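Local coordinates for dermonecrotic toxin (Pasteurella multocida, PDB 2EBF), which acts as a potent mitogen and osteolytic toxin, inducing bone resorption, and is associated with the severe progressive form of atrophic rhinitis in pigs, at residues 174-179 with 550-555; 682-687 with 709-714. One frame throughout, in Å; residues are numbered along the deposited sequence.

Interaction 1 (174-179 with 550-555); sequences LIRFAL and IEVTEL
Arg176 reaches out from its helix between Leu555 and Val552 to grip the backbone of Thr553. Its CB directs the chain toward the 550-555 loop, and CG lies 4.1 Å from CD2 of Leu555. From CG to NE the chain is extended (chi2 -174°, chi3 165°), carrying the guanidinium away from the helix. There the flat group is sandwiched: CG1 of Val552 stands over the centre of one face, 3.8 Å from CZ, while CG of Leu555 covers the opposite face nearer its rim. NE donates a hydrogen bond to a water, 3.0 Å from NE to the water oxygen, which in turn donates to Thr553 O. The contact joins helix 171-180, which packs on helices 151-164 and 312-333, to the loop linking strands 537-539 and 567-568. Tyr474 of helix 473-490 also touches both Arg176 and Val552. At the far end, NH1 is paired in a salt bridge with Asp173, one turn back on the same helix, while NH2 donates to Thr553 O at 2.9 Å. This bond is fairly straight (162°) and lies close to the guanidinium plane, although NH2 sits well above the plane of the carbonyl. Beside the arginine, CG2 of Ile175 rests 3.9 Å from CD1 of Leu555.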
ATOM      1  N   LEU A 174      -1.785   7.761  -3.635  1.00 27.52           N
ATOM      2  CA  LEU A 174      -2.774   6.879  -2.980  1.00 27.98           C
ATOM      3  C   LEU A 174      -4.169   7.530  -3.002  1.00 28.18           C
ATOM      4  O   LEU A 174      -5.186   6.841  -3.142  1.00 27.91           O
ATOM      5  CB  LEU A 174      -2.337   6.461  -1.571  1.00 27.71           C
ATOM      6  CG  LEU A 174      -1.296   5.326  -1.509  1.00 28.09           C
ATOM      7  CD1 LEU A 174      -0.468   5.370  -0.224  1.00 28.41           C
ATOM      8  CD2 LEU A 174      -1.942   3.944  -1.680  1.00 27.20           C
ATOM      9  N   ILE A 175      -4.208   8.862  -2.906  1.00 28.10           N
ATOM     10  CA  ILE A 175      -5.460   9.603  -3.105  1.00 28.07           C
ATOM     11  C   ILE A 175      -5.965   9.425  -4.542  1.00 28.19           C
ATOM     12  O   ILE A 175      -7.148   9.168  -4.747  1.00 27.80           O
ATOM     13  CB  ILE A 175      -5.317  11.112  -2.751  1.00 28.26           C
ATOM     14  CG1 ILE A 175      -5.188  11.292  -1.233  1.00 28.61           C
ATOM     15  CG2 ILE A 175      -6.489  11.940  -3.329  1.00 28.87           C
ATOM     16  CD1 ILE A 175      -4.711  12.709  -0.803  1.00 27.70           C
ATOM     17  N   ARG A 176      -5.074   9.546  -5.528  1.00 27.92           N
ATOM     18  CA  ARG A 176      -5.478   9.366  -6.928  1.00 27.94           C
ATOM     19  C   ARG A 176      -6.076   7.973  -7.165  1.00 27.84           C
ATOM     20  O   ARG A 176      -7.102   7.839  -7.842  1.00 27.59           O
ATOM     21  CB  ARG A 176      -4.310   9.626  -7.883  1.00 27.81           C
ATOM     22  CG  ARG A 176      -3.732  11.023  -7.773  1.00 27.90           C
ATOM     23  CD  ARG A 176      -2.684  11.245  -8.845  1.00 30.04           C
ATOM     24  NE  ARG A 176      -2.349  12.655  -9.021  1.00 32.26           N
ATOM     25  CZ  ARG A 176      -1.234  13.233  -8.583  1.00 33.01           C
ATOM     26  NH1 ARG A 176      -0.311  12.534  -7.932  1.00 32.50           N
ATOM     27  NH2 ARG A 176      -1.035  14.524  -8.824  1.00 36.81           N
ATOM     28  N   PHE A 177      -5.433   6.950  -6.600  1.00 27.10           N
ATOM     29  CA  PHE A 177      -5.966   5.581  -6.633  1.00 26.86           C
ATOM     30  C   PHE A 177      -7.372   5.505  -6.035  1.00 26.99           C
ATOM     31  O   PHE A 177      -8.273   4.932  -6.647  1.00 26.53           O
ATOM     32  CB  PHE A 177      -5.016   4.615  -5.904  1.00 26.40           C
ATOM     33  CG  PHE A 177      -5.616   3.244  -5.630  1.00 25.19           C
ATOM     34  CD1 PHE A 177      -5.902   2.375  -6.674  1.00 23.32           C
ATOM     35  CD2 PHE A 177      -5.881   2.841  -4.325  1.00 24.18           C
ATOM     36  CE1 PHE A 177      -6.458   1.120  -6.432  1.00 25.73           C
ATOM     37  CE2 PHE A 177      -6.423   1.584  -4.062  1.00 25.07           C
ATOM     38  CZ  PHE A 177      -6.715   0.722  -5.120  1.00 25.12           C
ATOM     39  N   ALA A 178      -7.546   6.085  -4.841  1.00 27.07           N
ATOM     40  CA  ALA A 178      -8.826   6.036  -4.123  1.00 27.69           C
ATOM     41  C   ALA A 178      -9.934   6.687  -4.935  1.00 27.86           C
ATOM     42  O   ALA A 178     -11.038   6.153  -5.025  1.00 28.12           O
ATOM     43  CB  ALA A 178      -8.707   6.717  -2.759  1.00 26.86           C
ATOM     44  N   LEU A 179      -9.618   7.828  -5.549  1.00 27.93           N
ATOM     45  CA  LEU A 179     -10.605   8.620  -6.296  1.00 28.72           C
ATOM     46  C   LEU A 179     -11.147   7.926  -7.544  1.00 29.07           C
ATOM     47  O   LEU A 179     -12.290   8.159  -7.952  1.00 29.31           O
ATOM     48  CB  LEU A 179     -10.010   9.978  -6.690  1.00 28.58           C
ATOM     49  CG  LEU A 179      -9.752  11.009  -5.587  1.00 28.92           C
ATOM     50  CD1 LEU A 179      -9.092  12.252  -6.193  1.00 29.80           C
ATOM     51  CD2 LEU A 179     -11.036  11.389  -4.868  1.00 30.78           C
ATOM     52  N   ILE A 550       3.052   7.393 -14.708  1.00 34.79           N
ATOM     53  CA  ILE A 550       1.695   7.763 -15.094  1.00 35.01           C
ATOM     54  C   ILE A 550       1.678   9.292 -15.207  1.00 35.39           C
ATOM     55  O   ILE A 550       2.310   9.970 -14.404  1.00 34.80           O
ATOM     56  CB  ILE A 550       0.662   7.314 -14.027  1.00 35.00           C
ATOM     57  CG1 ILE A 550       0.500   5.791 -14.028  1.00 33.79           C
ATOM     58  CG2 ILE A 550      -0.696   7.990 -14.262  1.00 34.18           C
ATOM     59  CD1 ILE A 550      -0.021   5.210 -12.697  1.00 34.26           C
ATOM     60  N   GLU A 551       0.999   9.816 -16.222  1.00 36.83           N
ATOM     61  CA  GLU A 551       0.882  11.263 -16.404  1.00 38.05           C
ATOM     62  C   GLU A 551      -0.101  11.818 -15.379  1.00 37.92           C
ATOM     63  O   GLU A 551      -1.202  11.288 -15.223  1.00 37.32           O
ATOM     64  CB  GLU A 551       0.410  11.619 -17.819  1.00 38.66           C
ATOM     65  CG  GLU A 551       1.462  11.396 -18.919  1.00 41.80           C
ATOM     66  CD  GLU A 551       1.186  12.234 -20.159  1.00 48.12           C
ATOM     67  OE1 GLU A 551       0.061  12.139 -20.713  1.00 49.85           O
ATOM     68  OE2 GLU A 551       2.098  12.993 -20.582  1.00 50.03           O
ATOM     69  N   VAL A 552       0.300  12.888 -14.694  1.00 37.99           N
ATOM     70  CA  VAL A 552      -0.528  13.467 -13.625  1.00 38.30           C
ATOM     71  C   VAL A 552      -0.871  14.944 -13.833  1.00 38.37           C
ATOM     72  O   VAL A 552      -0.151  15.674 -14.528  1.00 38.05           O
ATOM     73  CB  VAL A 552       0.131  13.298 -12.227  1.00 38.38           C
ATOM     74  CG1 VAL A 552       0.233  11.816 -11.848  1.00 38.46           C
ATOM     75  CG2 VAL A 552       1.503  13.995 -12.176  1.00 39.25           C
ATOM     76  N   THR A 553      -2.004  15.340 -13.253  1.00 38.03           N
ATOM     77  CA  THR A 553      -2.330  16.727 -12.968  1.00 38.02           C
ATOM     78  C   THR A 553      -2.188  16.852 -11.457  1.00 37.55           C
ATOM     79  O   THR A 553      -2.639  15.978 -10.714  1.00 37.10           O
ATOM     80  CB  THR A 553      -3.792  17.039 -13.318  1.00 37.98           C
ATOM     81  OG1 THR A 553      -4.063  16.637 -14.662  1.00 39.17           O
ATOM     82  CG2 THR A 553      -4.085  18.514 -13.168  1.00 39.27           C
ATOM     83  N   GLU A 554      -1.551  17.926 -11.005  1.00 36.81           N
ATOM     84  CA  GLU A 554      -1.481  18.214  -9.586  1.00 36.33           C
ATOM     85  C   GLU A 554      -2.873  18.127  -8.937  1.00 34.58           C
ATOM     86  O   GLU A 554      -3.867  18.594  -9.502  1.00 33.95           O
ATOM     87  CB  GLU A 554      -0.880  19.606  -9.377  1.00 37.07           C
ATOM     88  CG  GLU A 554      -0.407  19.855  -7.975  1.00 39.90           C
ATOM     89  CD  GLU A 554       1.038  19.459  -7.741  1.00 42.78           C
ATOM     90  OE1 GLU A 554       1.637  18.727  -8.562  1.00 44.56           O
ATOM     91  OE2 GLU A 554       1.581  19.898  -6.714  1.00 44.15           O
ATOM     92  N   LEU A 555      -2.948  17.511  -7.763  1.00 33.38           N
ATOM     93  CA  LEU A 555      -4.181  17.566  -6.975  1.00 31.92           C
ATOM     94  C   LEU A 555      -4.450  19.016  -6.582  1.00 31.63           C
ATOM     95  O   LEU A 555      -3.515  19.805  -6.412  1.00 31.04           O
ATOM     96  CB  LEU A 555      -4.095  16.667  -5.745  1.00 32.13           C
ATOM     97  CG  LEU A 555      -4.036  15.156  -6.020  1.00 31.02           C
ATOM     98  CD1 LEU A 555      -3.798  14.384  -4.716  1.00 29.30           C
ATOM     99  CD2 LEU A 555      -5.307  14.650  -6.746  1.00 29.28           C
TER
HETATM  100  O   HOH W   1      -4.787  13.988 -10.258  1.00 35.97           O

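Interaction 2 (682-687 with 709-714); sequences ASHLQF and AQRNRA
The guanidinium of Arg711 and the imidazole of His684 stand almost perpendicular, with NH1 of the arginine near the plane of the ring and facing its CD2 edge. The approach is tight, NH1 lying 3.0 Å from CD2. Imidazole NE2 makes a weak hydrogen bond to Asp693. A bend at chi3 (59°) turns the end of the Arg711 chain so that NH2 is presented to two carbonyls of the 682-687 loop. The better bond goes to Phe687 O, at 3.1 Å and 150°, with the oxygen at the edge of the guanidinium and NH2 well above the plane of the carbonyl. The second, to His684 O, is weak because it is strongly bent, short though it is at 2.8 Å from NH2. His684 O also receives Phe687 N, closing the 3-10 turn of 684-686. NE and NH1 also have partners outside the two segments: NE donates to Val688 O, and NH1 forms a salt bridge with Glu707.

The arginine sits at the end of helix 701-711, which closes with a Schellman motif: Ala714 N bonds to Ala709 O and Arg713 N to Gln710 O, Arg713 taking positive phi. Both segments belong to the C3 region, whose antiparallel sheet places Trp652 in contact with Asn712 and Leu697 against both Arg711 and His684. The contact ties this helix end to a loop beside Cys626, His666 and Asp681, probably the thiol protease-like triad.

Asn712, the first residue to leave helical geometry, sets its amide nearly at right angles to the Phe687 ring. ND2 lies 3.4 Å above the ring plane, offset toward the rim, and donates to Ile708 O. OD1 comes close as well, 3.2 Å from CD1 of Phe687. CG of Gln686 covers the other face of this ring, and His666 meets Phe687 in an edge-to-face stack.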
ATOM      1  N   ALA A 682      34.371  20.035  18.879  1.00 24.25           N
ATOM      2  CA  ALA A 682      35.216  20.643  19.896  1.00 25.24           C
ATOM      3  C   ALA A 682      34.474  21.675  20.758  1.00 25.46           C
ATOM      4  O   ALA A 682      35.080  22.348  21.603  1.00 25.87           O
ATOM      5  CB  ALA A 682      36.443  21.274  19.243  1.00 24.95           C
ATOM      6  N   SER A 683      33.163  21.765  20.591  1.00 26.05           N
ATOM      7  CA  SER A 683      32.385  22.705  21.397  1.00 27.13           C
ATOM      8  C   SER A 683      31.171  22.099  22.096  1.00 26.96           C
ATOM      9  O   SER A 683      30.292  22.825  22.542  1.00 27.83           O
ATOM     10  CB  SER A 683      31.989  23.917  20.549  1.00 27.31           C
ATOM     11  OG  SER A 683      31.050  23.544  19.567  1.00 29.55           O
ATOM     12  N   HIS A 684      31.139  20.774  22.220  1.00 27.06           N
ATOM     13  CA  HIS A 684      29.994  20.082  22.824  1.00 26.93           C
ATOM     14  C   HIS A 684      29.871  20.284  24.344  1.00 27.55           C
ATOM     15  O   HIS A 684      28.809  20.028  24.925  1.00 27.55           O
ATOM     16  CB  HIS A 684      30.044  18.589  22.492  1.00 26.85           C
ATOM     17  CG  HIS A 684      30.877  17.790  23.444  1.00 26.21           C
ATOM     18  ND1 HIS A 684      32.248  17.917  23.521  1.00 27.70           N
ATOM     19  CD2 HIS A 684      30.533  16.857  24.361  1.00 26.13           C
ATOM     20  CE1 HIS A 684      32.712  17.091  24.445  1.00 26.26           C
ATOM     21  NE2 HIS A 684      31.692  16.438  24.969  1.00 26.99           N
ATOM     22  N   LEU A 685      30.950  20.728  24.989  1.00 28.03           N
ATOM     23  CA  LEU A 685      30.922  20.957  26.444  1.00 28.57           C
ATOM     24  C   LEU A 685      30.142  22.215  26.829  1.00 29.32           C
ATOM     25  O   LEU A 685      29.955  22.496  28.016  1.00 29.30           O
ATOM     26  CB  LEU A 685      32.335  20.964  27.054  1.00 28.38           C
ATOM     27  CG  LEU A 685      33.085  19.624  27.125  1.00 27.89           C
ATOM     28  CD1 LEU A 685      34.357  19.787  27.943  1.00 28.42           C
ATOM     29  CD2 LEU A 685      32.222  18.486  27.695  1.00 28.12           C
ATOM     30  N   GLN A 686      29.672  22.967  25.832  1.00 30.12           N
ATOM     31  CA  GLN A 686      28.741  24.056  26.119  1.00 30.70           C
ATOM     32  C   GLN A 686      27.397  23.506  26.622  1.00 30.47           C
ATOM     33  O   GLN A 686      26.590  24.237  27.199  1.00 30.59           O
ATOM     34  CB  GLN A 686      28.618  25.054  24.943  1.00 30.96           C
ATOM     35  CG  GLN A 686      27.865  24.603  23.724  1.00 31.64           C
ATOM     36  CD  GLN A 686      28.119  25.500  22.497  1.00 32.19           C
ATOM     37  OE1 GLN A 686      28.694  25.055  21.496  1.00 32.36           O
ATOM     38  NE2 GLN A 686      27.695  26.763  22.576  1.00 30.91           N
ATOM     39  N   PHE A 687      27.192  22.202  26.426  1.00 30.17           N
ATOM     40  CA  PHE A 687      25.968  21.512  26.818  1.00 30.31           C
ATOM     41  C   PHE A 687      26.246  20.589  27.984  1.00 30.40           C
ATOM     42  O   PHE A 687      27.369  20.111  28.154  1.00 29.78           O
ATOM     43  CB  PHE A 687      25.386  20.710  25.643  1.00 29.63           C
ATOM     44  CG  PHE A 687      25.266  21.509  24.384  1.00 29.33           C
ATOM     45  CD1 PHE A 687      24.434  22.626  24.336  1.00 28.80           C
ATOM     46  CD2 PHE A 687      25.993  21.160  23.253  1.00 28.54           C
ATOM     47  CE1 PHE A 687      24.339  23.398  23.176  1.00 29.85           C
ATOM     48  CE2 PHE A 687      25.898  21.921  22.091  1.00 29.03           C
ATOM     49  CZ  PHE A 687      25.067  23.029  22.045  1.00 29.02           C
ATOM     50  N   ALA A 709      20.792  15.876  21.003  1.00 25.39           N
ATOM     51  CA  ALA A 709      19.360  16.049  21.239  1.00 26.00           C
ATOM     52  C   ALA A 709      18.978  15.578  22.647  1.00 26.59           C
ATOM     53  O   ALA A 709      18.239  16.251  23.360  1.00 26.83           O
ATOM     54  CB  ALA A 709      18.544  15.309  20.177  1.00 26.03           C
ATOM     55  N   GLN A 710      19.503  14.429  23.047  1.00 27.46           N
ATOM     56  CA  GLN A 710      19.174  13.854  24.357  1.00 28.66           C
ATOM     57  C   GLN A 710      19.707  14.702  25.509  1.00 28.01           C
ATOM     58  O   GLN A 710      18.985  14.996  26.474  1.00 27.83           O
ATOM     59  CB  GLN A 710      19.691  12.419  24.452  1.00 28.59           C
ATOM     60  CG  GLN A 710      18.891  11.432  23.610  1.00 31.33           C
ATOM     61  CD  GLN A 710      19.330   9.992  23.784  1.00 31.77           C
ATOM     62  OE1 GLN A 710      20.441   9.707  24.233  1.00 34.50           O
ATOM     63  NE2 GLN A 710      18.455   9.066  23.398  1.00 35.96           N
ATOM     64  N   ARG A 711      20.965  15.124  25.402  1.00 28.56           N
ATOM     65  CA  ARG A 711      21.583  15.930  26.461  1.00 28.62           C
ATOM     66  C   ARG A 711      20.828  17.232  26.677  1.00 28.89           C
ATOM     67  O   ARG A 711      20.687  17.711  27.818  1.00 29.04           O
ATOM     68  CB  ARG A 711      23.061  16.199  26.164  1.00 28.03           C
ATOM     69  CG  ARG A 711      23.936  14.992  26.414  1.00 28.27           C
ATOM     70  CD  ARG A 711      25.308  15.116  25.793  1.00 26.21           C
ATOM     71  NE  ARG A 711      26.066  16.273  26.270  1.00 25.91           N
ATOM     72  CZ  ARG A 711      27.209  16.674  25.717  1.00 25.34           C
ATOM     73  NH1 ARG A 711      27.706  16.001  24.695  1.00 23.15           N
ATOM     74  NH2 ARG A 711      27.857  17.733  26.182  1.00 25.12           N
ATOM     75  N   ASN A 712      20.325  17.786  25.581  1.00 29.07           N
ATOM     76  CA  ASN A 712      19.637  19.060  25.611  1.00 29.23           C
ATOM     77  C   ASN A 712      18.124  18.964  25.780  1.00 29.51           C
ATOM     78  O   ASN A 712      17.425  19.984  25.698  1.00 29.95           O
ATOM     79  CB  ASN A 712      19.987  19.857  24.354  1.00 29.08           C
ATOM     80  CG  ASN A 712      21.380  20.432  24.414  1.00 29.19           C
ATOM     81  OD1 ASN A 712      21.658  21.344  25.206  1.00 28.09           O
ATOM     82  ND2 ASN A 712      22.270  19.903  23.588  1.00 28.24           N
ATOM     83  N   ARG A 713      17.625  17.742  25.998  1.00 29.11           N
ATOM     84  CA  ARG A 713      16.189  17.485  26.121  1.00 29.39           C
ATOM     85  C   ARG A 713      15.442  18.179  24.977  1.00 28.27           C
ATOM     86  O   ARG A 713      14.445  18.877  25.188  1.00 27.21           O
ATOM     87  CB  ARG A 713      15.666  17.908  27.503  1.00 29.36           C
ATOM     88  CG  ARG A 713      16.343  17.133  28.666  1.00 31.11           C
ATOM     89  CD  ARG A 713      15.858  17.613  30.027  1.00 32.28           C
ATOM     90  NE  ARG A 713      14.443  17.297  30.229  1.00 40.19           N
ATOM     91  CZ  ARG A 713      13.992  16.139  30.713  1.00 42.31           C
ATOM     92  NH1 ARG A 713      14.844  15.176  31.056  1.00 43.50           N
ATOM     93  NH2 ARG A 713      12.686  15.943  30.851  1.00 43.50           N
ATOM     94  N   ALA A 714      15.971  17.985  23.768  1.00 27.57           N
ATOM     95  CA  ALA A 714      15.484  18.637  22.556  1.00 27.41           C
ATOM     96  C   ALA A 714      14.060  18.238  22.209  1.00 27.07           C
ATOM     97  O   ALA A 714      13.724  17.049  22.230  1.00 26.93           O
ATOM     98  CB  ALA A 714      16.411  18.304  21.387  1.00 27.20           C
TER

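How the interactions relate
The two contacts are independent and lie in different parts of this C-terminal region of the toxin: their centres are 44 Å apart and their nearest atoms about 29 Å. Interaction 1 closes before interaction 2 opens along the chain. Interaction 1 is a surface contact, its centre about 14 Å from the centre of the chain, with the side chain of Ile175 about 11 Å from a bound glucose. The centre of interaction 2 is about 39 Å from the centre of the chain, beside the region associated with a thiol protease-like triad; the side chain of Phe687 is about 11 Å from the phosphonate bound at 624-628. Its surroundings include Cys626, disulfide-bonded to Cys620 here, and His666 and Asp681, residue types consistent with such a triad.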